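Local coordinates for protein alkaline phosphatase (PDB 7KWD) that probably hydrolyses phosphate monoesters as a homodimeric alkaline phosphatase that binds zinc and magnesium, at residues Tyr60-Arg63 and Arg67-Ala70; Leu299-Val304 and Leu441-Gly446; Arg237-Leu242 and Thr286-Leu291; Gly324-Gly329 and Met413-Ala418. All coordinates share one frame; numbering follows the deposited sequence.

Contact 1. Residues Tyr60-Arg63 and Arg67-Ala70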
loop_
_atom_site.group_PDB
_atom_site.type_symbol
_atom_site.label_atom_id
_atom_site.label_comp_id
_atom_site.label_asym_id
_atom_site.label_seq_id
_atom_site.Cartn_x
_atom_site.Cartn_y
_atom_site.Cartn_z
ATOM N N TYR A 60 -9.766 10.998 7.511
ATOM C CA TYR A 60 -10.331 12.333 7.360
ATOM C C TYR A 60 -11.842 12.315 7.573
ATOM O O TYR A 60 -12.404 13.183 8.246
ATOM C CB TYR A 60 -9.982 12.891 5.983
ATOM C CG TYR A 60 -10.357 14.359 5.836
ATOM C CD1 TYR A 60 -11.607 14.725 5.415
ATOM C CD2 TYR A 60 -9.457 15.380 6.169
ATOM C CE1 TYR A 60 -11.967 16.055 5.315
ATOM C CE2 TYR A 60 -9.820 16.725 6.046
ATOM C CZ TYR A 60 -11.060 17.051 5.633
ATOM O OH TYR A 60 -11.445 18.377 5.530
ATOM N N ALA A 61 -12.531 11.355 6.964
ATOM C CA ALA A 61 -13.980 11.291 7.136
ATOM C C ALA A 61 -14.349 11.157 8.619
ATOM O O ALA A 61 -15.238 11.860 9.120
ATOM C CB ALA A 61 -14.544 10.133 6.306
ATOM N N ARG A 62 -13.673 10.264 9.339
ATOM C CA ARG A 62 -14.017 10.055 10.740
ATOM C C ARG A 62 -13.635 11.270 11.571
ATOM O O ARG A 62 -14.474 11.854 12.267
ATOM C CB ARG A 62 -13.325 8.810 11.280
ATOM C CG ARG A 62 -14.052 7.508 10.927
ATOM C CD ARG A 62 -13.094 6.282 11.065
ATOM N NE ARG A 62 -13.821 5.015 10.948
ATOM C CZ ARG A 62 -14.524 4.468 11.931
ATOM N NH1 ARG A 62 -14.617 5.043 13.135
ATOM N NH2 ARG A 62 -15.165 3.341 11.703
ATOM N N ARG A 63 -12.368 11.697 11.457
ATOM C CA ARG A 63 -11.822 12.720 12.336
ATOM C C ARG A 63 -12.342 14.119 12.022
ATOM O O ARG A 63 -12.567 14.916 12.942
ATOM C CB ARG A 63 -10.304 12.687 12.228
ATOM C CG ARG A 63 -9.605 13.610 13.164
ATOM C CD ARG A 63 -8.118 13.347 13.118
ATOM N NE ARG A 63 -7.358 14.414 13.745
ATOM C CZ ARG A 63 -6.779 14.325 14.942
ATOM N NH1 ARG A 63 -6.861 13.212 15.665
ATOM N NH2 ARG A 63 -6.084 15.355 15.408
ATOM N N ARG A 67 -17.823 11.094 10.231
ATOM C CA ARG A 67 -18.584 10.096 9.467
ATOM C C ARG A 67 -17.656 8.949 9.075
ATOM O O ARG A 67 -16.445 9.135 8.894
ATOM C CB ARG A 67 -19.195 10.710 8.189
ATOM C CG ARG A 67 -18.066 11.271 7.275
ATOM C CD ARG A 67 -18.499 11.918 5.975
ATOM N NE ARG A 67 -18.526 10.902 4.947
ATOM C CZ ARG A 67 -17.881 10.958 3.794
ATOM N NH1 ARG A 67 -17.136 12.002 3.450
ATOM N NH2 ARG A 67 -18.020 9.943 2.954
ATOM N N VAL A 68 -18.244 7.775 8.885
ATOM C CA VAL A 68 -17.523 6.631 8.338
ATOM C C VAL A 68 -17.622 6.670 6.816
ATOM O O VAL A 68 -18.716 6.684 6.265
ATOM C CB VAL A 68 -18.076 5.316 8.880
ATOM C CG1 VAL A 68 -17.321 4.140 8.303
ATOM C CG2 VAL A 68 -18.007 5.345 10.396
ATOM N N LEU A 69 -16.474 6.679 6.146
ATOM C CA LEU A 69 -16.408 6.607 4.701
ATOM C C LEU A 69 -17.195 5.421 4.163
ATOM O O LEU A 69 -17.085 4.305 4.673
ATOM C CB LEU A 69 -14.925 6.487 4.337
ATOM C CG LEU A 69 -14.416 6.801 2.949
ATOM C CD1 LEU A 69 -14.457 8.273 2.696
ATOM C CD2 LEU A 69 -12.999 6.279 2.848
ATOM N N ALA A 70 -17.994 5.659 3.119
ATOM C CA ALA A 70 -18.760 4.559 2.555
ATOM C C ALA A 70 -17.843 3.422 2.106
ATOM O O ALA A 70 -18.168 2.245 2.278
ATOM C CB ALA A 70 -19.628 5.033 1.399
#

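Contact 2. Residues Leu299-Val304 and Leu441-Gly446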
loop_
_atom_site.group_PDB
_atom_site.type_symbol
_atom_site.label_atom_id
_atom_site.label_comp_id
_atom_site.label_asym_id
_atom_site.label_seq_id
_atom_site.Cartn_x
_atom_site.Cartn_y
_atom_site.Cartn_z
ATOM N N LEU A 299 -24.421 6.358 -4.130
ATOM C CA LEU A 299 -25.398 6.285 -5.203
ATOM C C LEU A 299 -25.443 4.902 -5.835
ATOM O O LEU A 299 -26.515 4.346 -6.087
ATOM C CB LEU A 299 -25.057 7.327 -6.260
ATOM C CG LEU A 299 -26.274 8.054 -6.793
ATOM C CD1 LEU A 299 -26.934 8.843 -5.663
ATOM C CD2 LEU A 299 -25.788 8.946 -7.906
ATOM N N LEU A 300 -24.268 4.341 -6.143
ATOM C CA LEU A 300 -24.232 3.076 -6.859
ATOM C C LEU A 300 -24.726 1.937 -5.984
ATOM O O LEU A 300 -25.409 1.037 -6.473
ATOM C CB LEU A 300 -22.809 2.809 -7.349
ATOM C CG LEU A 300 -22.293 3.819 -8.373
ATOM C CD1 LEU A 300 -20.870 3.471 -8.811
ATOM C CD2 LEU A 300 -23.242 3.938 -9.589
ATOM N N THR A 301 -24.365 1.929 -4.695
ATOM C CA THR A 301 -24.823 0.835 -3.844
ATOM C C THR A 301 -26.331 0.928 -3.623
ATOM O O THR A 301 -27.042 -0.082 -3.662
ATOM C CB THR A 301 -24.076 0.812 -2.512
ATOM O OG1 THR A 301 -24.210 2.060 -1.831
ATOM C CG2 THR A 301 -22.629 0.501 -2.740
ATOM N N ALA A 302 -26.852 2.136 -3.465
ATOM C CA ALA A 302 -28.300 2.271 -3.319
ATOM C C ALA A 302 -29.011 1.781 -4.571
ATOM O O ALA A 302 -30.050 1.126 -4.477
ATOM C CB ALA A 302 -28.665 3.718 -2.997
ATOM N N PHE A 303 -28.448 2.048 -5.754
ATOM C CA PHE A 303 -29.008 1.459 -6.970
ATOM C C PHE A 303 -28.957 -0.076 -6.936
ATOM O O PHE A 303 -29.935 -0.751 -7.283
ATOM C CB PHE A 303 -28.286 1.977 -8.211
ATOM C CG PHE A 303 -28.905 1.493 -9.502
ATOM C CD1 PHE A 303 -28.488 0.305 -10.078
ATOM C CD2 PHE A 303 -29.926 2.198 -10.112
ATOM C CE1 PHE A 303 -29.061 -0.160 -11.239
ATOM C CE2 PHE A 303 -30.501 1.742 -11.280
ATOM C CZ PHE A 303 -30.074 0.550 -11.841
ATOM N N VAL A 304 -27.829 -0.656 -6.529
ATOM C CA VAL A 304 -27.754 -2.119 -6.515
ATOM C C VAL A 304 -28.753 -2.692 -5.510
ATOM O O VAL A 304 -29.380 -3.719 -5.763
ATOM C CB VAL A 304 -26.316 -2.582 -6.223
ATOM C CG1 VAL A 304 -26.243 -4.093 -6.101
ATOM C CG2 VAL A 304 -25.383 -2.120 -7.351
ATOM N N LEU A 441 -13.178 -5.067 -5.118
ATOM C CA LEU A 441 -14.328 -5.198 -4.227
ATOM C C LEU A 441 -15.588 -5.496 -5.022
ATOM O O LEU A 441 -15.841 -4.859 -6.046
ATOM C CB LEU A 441 -14.530 -3.913 -3.417
ATOM C CG LEU A 441 -15.863 -3.577 -2.739
ATOM C CD1 LEU A 441 -16.036 -4.418 -1.512
ATOM C CD2 LEU A 441 -15.851 -2.111 -2.341
ATOM N N LEU A 442 -16.402 -6.411 -4.504
ATOM C CA LEU A 442 -17.638 -6.839 -5.144
ATOM C C LEU A 442 -18.840 -6.475 -4.290
ATOM O O LEU A 442 -18.889 -6.792 -3.095
ATOM C CB LEU A 442 -17.657 -8.343 -5.377
ATOM C CG LEU A 442 -16.472 -8.895 -6.175
ATOM C CD1 LEU A 442 -16.558 -10.435 -6.245
ATOM C CD2 LEU A 442 -16.478 -8.305 -7.537
ATOM N N TYR A 443 -19.817 -5.826 -4.896
ATOM C CA TYR A 443 -20.998 -5.379 -4.158
ATOM C C TYR A 443 -22.203 -5.915 -4.910
ATOM O O TYR A 443 -22.562 -5.412 -5.987
ATOM C CB TYR A 443 -21.049 -3.862 -4.014
ATOM C CG TYR A 443 -22.202 -3.411 -3.143
ATOM C CD1 TYR A 443 -23.470 -3.209 -3.673
ATOM C CD2 TYR A 443 -22.035 -3.231 -1.784
ATOM C CE1 TYR A 443 -24.535 -2.829 -2.871
ATOM C CE2 TYR A 443 -23.091 -2.833 -0.988
ATOM C CZ TYR A 443 -24.335 -2.626 -1.538
ATOM O OH TYR A 443 -25.370 -2.231 -0.714
ATOM N N GLY A 444 -22.812 -6.930 -4.354
ATOM C CA GLY A 444 -23.920 -7.579 -5.025
ATOM C C GLY A 444 -24.596 -8.566 -4.105
ATOM O O GLY A 444 -24.128 -8.852 -2.995
ATOM N N GLN A 445 -25.720 -9.079 -4.611
ATOM C CA GLN A 445 -26.542 -10.009 -3.860
ATOM C C GLN A 445 -25.963 -11.402 -3.996
ATOM O O GLN A 445 -25.634 -11.842 -5.105
ATOM C CB GLN A 445 -27.981 -9.974 -4.383
ATOM C CG GLN A 445 -28.905 -11.014 -3.765
ATOM C CD GLN A 445 -30.366 -10.787 -4.150
ATOM O OE1 GLN A 445 -30.893 -11.448 -5.054
ATOM N NE2 GLN A 445 -31.022 -9.842 -3.466
ATOM N N GLY A 446 -25.823 -12.089 -2.870
ATOM C CA GLY A 446 -25.518 -13.507 -2.891
ATOM C C GLY A 446 -24.065 -13.875 -3.041
ATOM O O GLY A 446 -23.760 -14.980 -3.484
#

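Contact 3. Residues Arg237-Leu242 and Thr286-Leu291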
loop_
_atom_site.group_PDB
_atom_site.type_symbol
_atom_site.label_atom_id
_atom_site.label_comp_id
_atom_site.label_asym_id
_atom_site.label_seq_id
_atom_site.Cartn_x
_atom_site.Cartn_y
_atom_site.Cartn_z
ATOM N N ARG A 237 -13.565 22.263 -7.930
ATOM C CA ARG A 237 -14.997 22.446 -8.122
ATOM C C ARG A 237 -15.650 22.955 -6.847
ATOM O O ARG A 237 -16.499 23.858 -6.891
ATOM C CB ARG A 237 -15.626 21.115 -8.556
ATOM C CG ARG A 237 -17.133 21.120 -8.708
ATOM C CD ARG A 237 -17.715 19.697 -8.630
ATOM N NE ARG A 237 -17.857 19.333 -7.230
ATOM C CZ ARG A 237 -18.878 19.722 -6.471
ATOM N NH1 ARG A 237 -19.849 20.458 -7.004
ATOM N NH2 ARG A 237 -18.943 19.363 -5.201
ATOM N N ARG A 238 -15.278 22.365 -5.705
ATOM C CA ARG A 238 -15.953 22.630 -4.441
ATOM C C ARG A 238 -15.657 24.039 -3.936
ATOM O O ARG A 238 -16.574 24.756 -3.533
ATOM C CB ARG A 238 -15.525 21.590 -3.397
ATOM C CG ARG A 238 -16.234 21.711 -2.038
ATOM C CD ARG A 238 -15.974 20.467 -1.149
ATOM N NE ARG A 238 -16.709 19.327 -1.691
ATOM C CZ ARG A 238 -17.941 19.011 -1.328
ATOM N NH1 ARG A 238 -18.548 19.729 -0.392
ATOM N NH2 ARG A 238 -18.559 17.972 -1.886
ATOM N N PHE A 239 -14.390 24.456 -3.969
ATOM C CA PHE A 239 -13.953 25.670 -3.295
ATOM C C PHE A 239 -13.629 26.835 -4.213
ATOM O O PHE A 239 -13.478 27.949 -3.714
ATOM C CB PHE A 239 -12.722 25.371 -2.440
ATOM C CG PHE A 239 -12.983 24.389 -1.371
ATOM C CD1 PHE A 239 -13.924 24.652 -0.391
ATOM C CD2 PHE A 239 -12.318 23.189 -1.348
ATOM C CE1 PHE A 239 -14.181 23.732 0.598
ATOM C CE2 PHE A 239 -12.567 22.271 -0.353
ATOM C CZ PHE A 239 -13.499 22.542 0.617
ATOM N N GLN A 240 -13.493 26.621 -5.515
ATOM C CA GLN A 240 -13.185 27.698 -6.433
ATOM C C GLN A 240 -14.335 27.986 -7.382
ATOM O O GLN A 240 -14.125 28.642 -8.396
ATOM C CB GLN A 240 -11.923 27.393 -7.245
ATOM C CG GLN A 240 -10.732 27.063 -6.422
ATOM C CD GLN A 240 -10.264 28.248 -5.596
ATOM O OE1 GLN A 240 -10.344 29.389 -6.048
ATOM N NE2 GLN A 240 -9.756 27.977 -4.372
ATOM N N GLY A 241 -15.525 27.455 -7.110
ATOM C CA GLY A 241 -16.709 27.838 -7.834
ATOM C C GLY A 241 -16.737 27.480 -9.298
ATOM O O GLY A 241 -17.489 28.088 -10.053
ATOM N N LEU A 242 -15.949 26.502 -9.732
ATOM C CA LEU A 242 -15.913 26.173 -11.149
ATOM C C LEU A 242 -17.234 25.530 -11.553
ATOM O O LEU A 242 -17.757 24.656 -10.851
ATOM C CB LEU A 242 -14.740 25.259 -11.466
ATOM C CG LEU A 242 -13.417 25.710 -10.892
ATOM C CD1 LEU A 242 -12.322 24.745 -11.281
ATOM C CD2 LEU A 242 -13.060 27.098 -11.373
ATOM N N THR A 286 -6.030 14.615 -3.879
ATOM C CA THR A 286 -6.354 13.192 -3.833
ATOM C C THR A 286 -7.520 12.928 -2.900
ATOM O O THR A 286 -8.460 12.202 -3.245
ATOM C CB THR A 286 -5.139 12.400 -3.379
ATOM O OG1 THR A 286 -4.074 12.643 -4.294
ATOM C CG2 THR A 286 -5.470 10.928 -3.310
ATOM N N LEU A 287 -7.475 13.523 -1.718
ATOM C CA LEU A 287 -8.513 13.312 -0.734
ATOM C C LEU A 287 -9.877 13.695 -1.281
ATOM O O LEU A 287 -10.841 12.945 -1.127
ATOM C CB LEU A 287 -8.207 14.118 0.526
ATOM C CG LEU A 287 -9.376 14.323 1.483
ATOM C CD1 LEU A 287 -9.720 13.012 2.175
ATOM C CD2 LEU A 287 -9.023 15.368 2.558
ATOM N N TRP A 288 -9.992 14.886 -1.893
ATOM C CA TRP A 288 -11.310 15.333 -2.327
ATOM C C TRP A 288 -11.826 14.515 -3.508
ATOM O O TRP A 288 -13.041 14.322 -3.620
ATOM C CB TRP A 288 -11.307 16.850 -2.623
ATOM C CG TRP A 288 -11.474 17.583 -1.326
ATOM C CD1 TRP A 288 -10.514 18.235 -0.631
ATOM C CD2 TRP A 288 -12.669 17.677 -0.540
ATOM N NE1 TRP A 288 -11.030 18.739 0.525
ATOM C CE2 TRP A 288 -12.355 18.413 0.606
ATOM C CE3 TRP A 288 -13.970 17.223 -0.705
ATOM C CZ2 TRP A 288 -13.293 18.694 1.595
ATOM C CZ3 TRP A 288 -14.909 17.508 0.279
ATOM C CH2 TRP A 288 -14.564 18.241 1.409
ATOM N N ASP A 289 -10.948 13.998 -4.373
ATOM C CA ASP A 289 -11.444 13.113 -5.432
ATOM C C ASP A 289 -11.823 11.747 -4.864
ATOM O O ASP A 289 -12.731 11.076 -5.378
ATOM C CB ASP A 289 -10.414 12.976 -6.564
ATOM C CG ASP A 289 -10.598 14.046 -7.652
ATOM O OD1 ASP A 289 -10.872 15.203 -7.277
ATOM O OD2 ASP A 289 -10.526 13.741 -8.874
ATOM N N VAL A 290 -11.183 11.340 -3.774
ATOM C CA VAL A 290 -11.616 10.122 -3.110
ATOM C C VAL A 290 -12.950 10.341 -2.429
ATOM O O VAL A 290 -13.803 9.449 -2.429
ATOM C CB VAL A 290 -10.560 9.647 -2.103
ATOM C CG1 VAL A 290 -11.106 8.470 -1.294
ATOM C CG2 VAL A 290 -9.312 9.221 -2.838
ATOM N N LEU A 291 -13.152 11.541 -1.842
ATOM C CA LEU A 291 -14.422 11.859 -1.193
ATOM C C LEU A 291 -15.521 12.040 -2.240
ATOM O O LEU A 291 -16.659 11.622 -2.032
ATOM C CB LEU A 291 -14.307 13.123 -0.326
ATOM C CG LEU A 291 -13.347 13.009 0.849
ATOM C CD1 LEU A 291 -13.411 14.224 1.741
ATOM C CD2 LEU A 291 -13.645 11.786 1.724
#

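Contact 4. Residues Gly324-Gly329 and Met413-Ala418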
loop_
_atom_site.group_PDB
_atom_site.type_symbol
_atom_site.label_atom_id
_atom_site.label_comp_id
_atom_site.label_asym_id
_atom_site.label_seq_id
_atom_site.Cartn_x
_atom_site.Cartn_y
_atom_site.Cartn_z
ATOM N N GLY A 324 1.739 8.688 1.514
ATOM C CA GLY A 324 1.483 8.099 2.819
ATOM C C GLY A 324 1.547 9.114 3.947
ATOM O O GLY A 324 2.491 9.914 4.040
ATOM N N LEU A 325 0.519 9.076 4.790
ATOM C CA LEU A 325 0.573 9.739 6.085
ATOM C C LEU A 325 1.568 8.990 6.951
ATOM O O LEU A 325 1.402 7.791 7.182
ATOM C CB LEU A 325 -0.800 9.755 6.738
ATOM C CG LEU A 325 -0.841 10.548 8.048
ATOM C CD1 LEU A 325 -0.895 12.097 7.847
ATOM C CD2 LEU A 325 -2.066 10.071 8.844
ATOM N N TYR A 326 2.613 9.680 7.411
ATOM C CA TYR A 326 3.754 9.021 8.020
ATOM C C TYR A 326 3.946 9.478 9.460
ATOM O O TYR A 326 3.408 10.493 9.892
ATOM C CB TYR A 326 5.046 9.262 7.208
ATOM C CG TYR A 326 5.468 10.717 7.108
ATOM C CD1 TYR A 326 6.091 11.353 8.178
ATOM C CD2 TYR A 326 5.280 11.439 5.925
ATOM C CE1 TYR A 326 6.478 12.704 8.078
ATOM C CE2 TYR A 326 5.664 12.758 5.825
ATOM C CZ TYR A 326 6.259 13.391 6.911
ATOM O OH TYR A 326 6.629 14.714 6.778
ATOM N N GLY A 327 4.738 8.687 10.183
ATOM C CA GLY A 327 4.892 8.890 11.613
ATOM C C GLY A 327 5.582 10.209 11.892
ATOM O O GLY A 327 6.620 10.516 11.302
ATOM N N ALA A 328 5.005 10.989 12.803
ATOM C CA ALA A 328 5.439 12.341 13.127
ATOM C C ALA A 328 5.366 12.573 14.633
ATOM O O ALA A 328 4.373 12.235 15.286
ATOM C CB ALA A 328 4.569 13.363 12.400
ATOM N N GLY A 329 6.419 13.163 15.183
ATOM C CA GLY A 329 6.453 13.491 16.591
ATOM C C GLY A 329 7.065 12.383 17.420
ATOM O O GLY A 329 7.370 11.287 16.939
ATOM N N MET A 413 6.437 22.581 0.423
ATOM C CA MET A 413 5.580 22.667 1.599
ATOM C C MET A 413 5.735 21.455 2.514
ATOM O O MET A 413 4.782 21.041 3.177
ATOM C CB MET A 413 4.119 22.853 1.192
ATOM C CG MET A 413 3.495 21.683 0.452
ATOM S SD MET A 413 1.795 22.108 -0.014
ATOM C CE MET A 413 0.901 21.766 1.482
ATOM N N VAL A 414 6.938 20.895 2.575
ATOM C CA VAL A 414 7.203 19.765 3.448
ATOM C C VAL A 414 7.121 20.204 4.901
ATOM O O VAL A 414 7.392 21.354 5.249
ATOM C CB VAL A 414 8.577 19.159 3.111
ATOM C CG1 VAL A 414 9.671 20.174 3.384
ATOM C CG2 VAL A 414 8.877 17.920 3.905
ATOM N N GLN A 415 6.712 19.270 5.749
ATOM C CA GLN A 415 6.823 19.394 7.191
ATOM C C GLN A 415 8.211 19.848 7.603
ATOM O O GLN A 415 9.224 19.304 7.147
ATOM C CB GLN A 415 6.518 18.035 7.836
ATOM C CG GLN A 415 6.371 18.031 9.373
ATOM C CD GLN A 415 6.501 16.634 9.982
ATOM O OE1 GLN A 415 6.321 15.616 9.300
ATOM N NE2 GLN A 415 6.823 16.577 11.267
ATOM N N ARG A 416 8.250 20.842 8.480
ATOM C CA ARG A 416 9.499 21.340 9.055
ATOM C C ARG A 416 9.595 21.110 10.557
ATOM O O ARG A 416 10.692 20.908 11.081
ATOM C CB ARG A 416 9.647 22.849 8.789
ATOM C CG ARG A 416 9.673 23.255 7.344
ATOM C CD ARG A 416 9.556 24.766 7.231
ATOM N NE ARG A 416 8.245 25.210 7.706
ATOM C CZ ARG A 416 7.892 26.478 7.917
ATOM N NH1 ARG A 416 8.753 27.473 7.706
ATOM N NH2 ARG A 416 6.665 26.750 8.338
ATOM N N ASP A 417 8.473 21.124 11.263
ATOM C CA ASP A 417 8.461 21.012 12.717
ATOM C C ASP A 417 8.380 19.533 13.076
ATOM O O ASP A 417 7.307 18.923 13.027
ATOM C CB ASP A 417 7.281 21.805 13.269
ATOM C CG ASP A 417 7.264 21.881 14.771
ATOM O OD1 ASP A 417 7.860 21.014 15.459
ATOM O OD2 ASP A 417 6.616 22.816 15.266
ATOM N N ALA A 418 9.518 18.966 13.474
ATOM C CA ALA A 418 9.572 17.541 13.753
ATOM C C ALA A 418 8.828 17.155 15.026
ATOM O O ALA A 418 8.573 15.975 15.226
ATOM C CB ALA A 418 11.026 17.097 13.870
HETATM O O HOH W 1 5.842 16.395 4.857
HETATM O O HOH W 2 8.113 14.405 12.766
#

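Contact 1. Residues Tyr60-Arg63 and Arg67-Ala70
Arg62 lies alongside Val68, both side chains heading the same way. CB passes 3.9 Å from Arg67 O, and CG comes closer to that same carbonyl, 3.5 Å from Arg67 O. From CG to NE the chain runs extended, which carries the guanidinium out to Val68. Its carbon, Arg62 CZ, is 3.9 Å from Val68 CG2, and this methyl sits over one face of the group, offset toward the rim, 3.7 Å from Arg62 NH2. The same NH2 makes a salt bridge to Glu72. The setting is the short loop between helix 51-65 and helix 70-75, with Leu69 at the N-cap of the second. Arg67 N reaches back six residues to Ala61 O, 2.9 Å away and nearly straight at 171°. Beside this bond Ala61 CB packs 3.8 Å from Arg67 CG and 4.1 Å from Leu69 CD1. Trimming Arg62 to an alanine here would probably cost Glu72 this salt bridge and take away the guanidinium face that lies against CG2 of Val68. Arg67 turns its own guanidinium to Asp294 and Gln65, while Pro20 of the second subunit packs on Arg62 and Gly22 of that subunit on Val68.

Contact 2. Residues Leu299-Val304 and Leu441-Gly446
Tyr443 carries CG on the far side of CB from its backbone N (chi1 -175°), and this sends the ring off the strand toward helix 283-306. On the helix, Thr301 has OG1 tucked between the backbone N and the carbonyl carbon (chi1 57°), which turns the methyl CG2 onto the tyrosine. The threonine stands roughly perpendicular to the tyrosine side chain. CG2 of Thr301 stands 3.6 Å from the centroid of the Tyr443 ring and only 4° off its normal, a CH-pi contact centred on the face. CB of Thr301 covers the outer part of the same ring, 3.6 Å from Tyr443 CZ. The hydroxyl OG1 is turned to its own helix and bonds to Leu297 O.

This is helix-on-sheet packing within the alpha/beta fold of the alkaline phosphatases. Helix 283-306 leads into strand 310-325, and strand 438-443 runs antiparallel beside that strand. One turn along the helix, Val304 meets the ring from another direction. Its CB lies in the ring plane, at the edge, and CG1 is 3.8 Å from Tyr443 CD1. Val304 and Tyr443 run alongside one another, pointing opposite ways, and the same methyl also approaches the backbone next to the root of the tyrosine, with CG1 of Val304 4.3 Å from Gly444 CA. No hydrogen bond joins the two segments themselves; the phenol OH of Tyr443 bonds instead to Asp305 OD1, the residue right after Val304, so the ring is held at its outer end as well as over a face and along an edge.

Contact 3. Residues Arg237-Leu242 and Thr286-Leu291
Arg238 lays its CD over one face of the Trp288 indole, 3.8 Å from the centroid of the six-membered ring. Its chain is bent at chi3 (-72°), and that bend brings NE across the rim, where Arg238 NE stands 3.2 Å from Trp288 CZ3. The guanidinium follows nearly flat, its plane 21° from that of the indole.

Phe239 comes to the same face of Trp288 but toward the pyrrole side. It is turned the other way: its edge points at the indole, with planes at 85°, which makes a T-shaped pair whose centroids (phenyl ring and six-membered ring) are 5.6 Å apart. CE2 of Phe239 leads, 4.0 Å from Trp288 NE1, and CZ of Phe239 lies 4.0 Å from Trp288 CZ2. The two neighbours also touch each other: CG of Arg238 sits over the centre of the Phe239 ring, 3.8 Å above its plane. On the opposite face of Trp288, CD1 of Leu291, from the next turn of the same helix, lies 3.8 Å above the plane.

The contact joins the end of the short helix 234-239 to the long helix 283-306. Arg238 NE is paired in a salt bridge with Glu234; separately, the Phe239 ring takes a cation-pi contact from Arg346.

With no hydrogen bond between the segments, the hold rests on the aliphatic CD over the face, the edge of Phe239, and the guanidinium nearly parallel at the rim. The salt bridge to Glu234 probably fixes the rotation of the arginine, so that its CD stays over the tryptophan.

Contact 4. Residues Gly324-Gly329 and Met413-Ala418
Beyond the end of strand 310-325 the chain runs on as a loop, and here it meets the loop that follows helix 406-412, close to the second subunit. The pairing of these two loops rests on Tyr326 and Gln415. Tyr326 OH donates to Gln415 OE1 over 2.7 Å, arriving somewhat tilted from the carbonyl plane. The amide plane is inclined 17° to the ring plane, and OE1 meets that ring at its edge. Gln415 sets out trans to its backbone nitrogen (chi1 -171°) and stays extended beyond CG, which carries the amide across to the phenol.

The other end of the amide has two acceptors. Gln415 NE2 gives an almost straight bond, 172°, to Asp417 O at 3.0 Å, within its own loop, and a second to water 2, 2.9 Å from NE2. With OE1 also engaged, three bonds hold the amide's rotation. A leucine in place of Gln415 would probably leave the Tyr326 hydroxyl without its acceptor and water 2 without one of its donors. Water 1 backs up the direct bond by donating to Tyr326 OH at 2.7 Å and accepting from Gln415 N. From the second subunit, Gln432 packs on Tyr326 and Val399 on Gln415. At the far end water 2 accepts from Gly329 N and donates to Ala418 O, and Gly329 CA itself lies 3.5 Å from Ala418 O.

Overall arrangement
Helix 283-306 serves two of the four: contact 3 uses its earlier turns and contact 2 its later ones. Contact 4 starts at the end of strand 310-325, which pairs with strand 438-443 of contact 2, although their centres are about 38 Å apart. Contact 1 packs directly on contact 3, since Tyr60 rests on Leu287 and Leu69 on Leu291. Contacts 1 and 4 are buried and both meet the second subunit; contacts 2 and 3 are partly buried within one chain. Chemistry differs accordingly: aromatic faces and methyls carry contacts 2 and 3, a backbone bond secures contact 1, and one side-chain hydrogen bond and two bridging waters join the loops of contact 4.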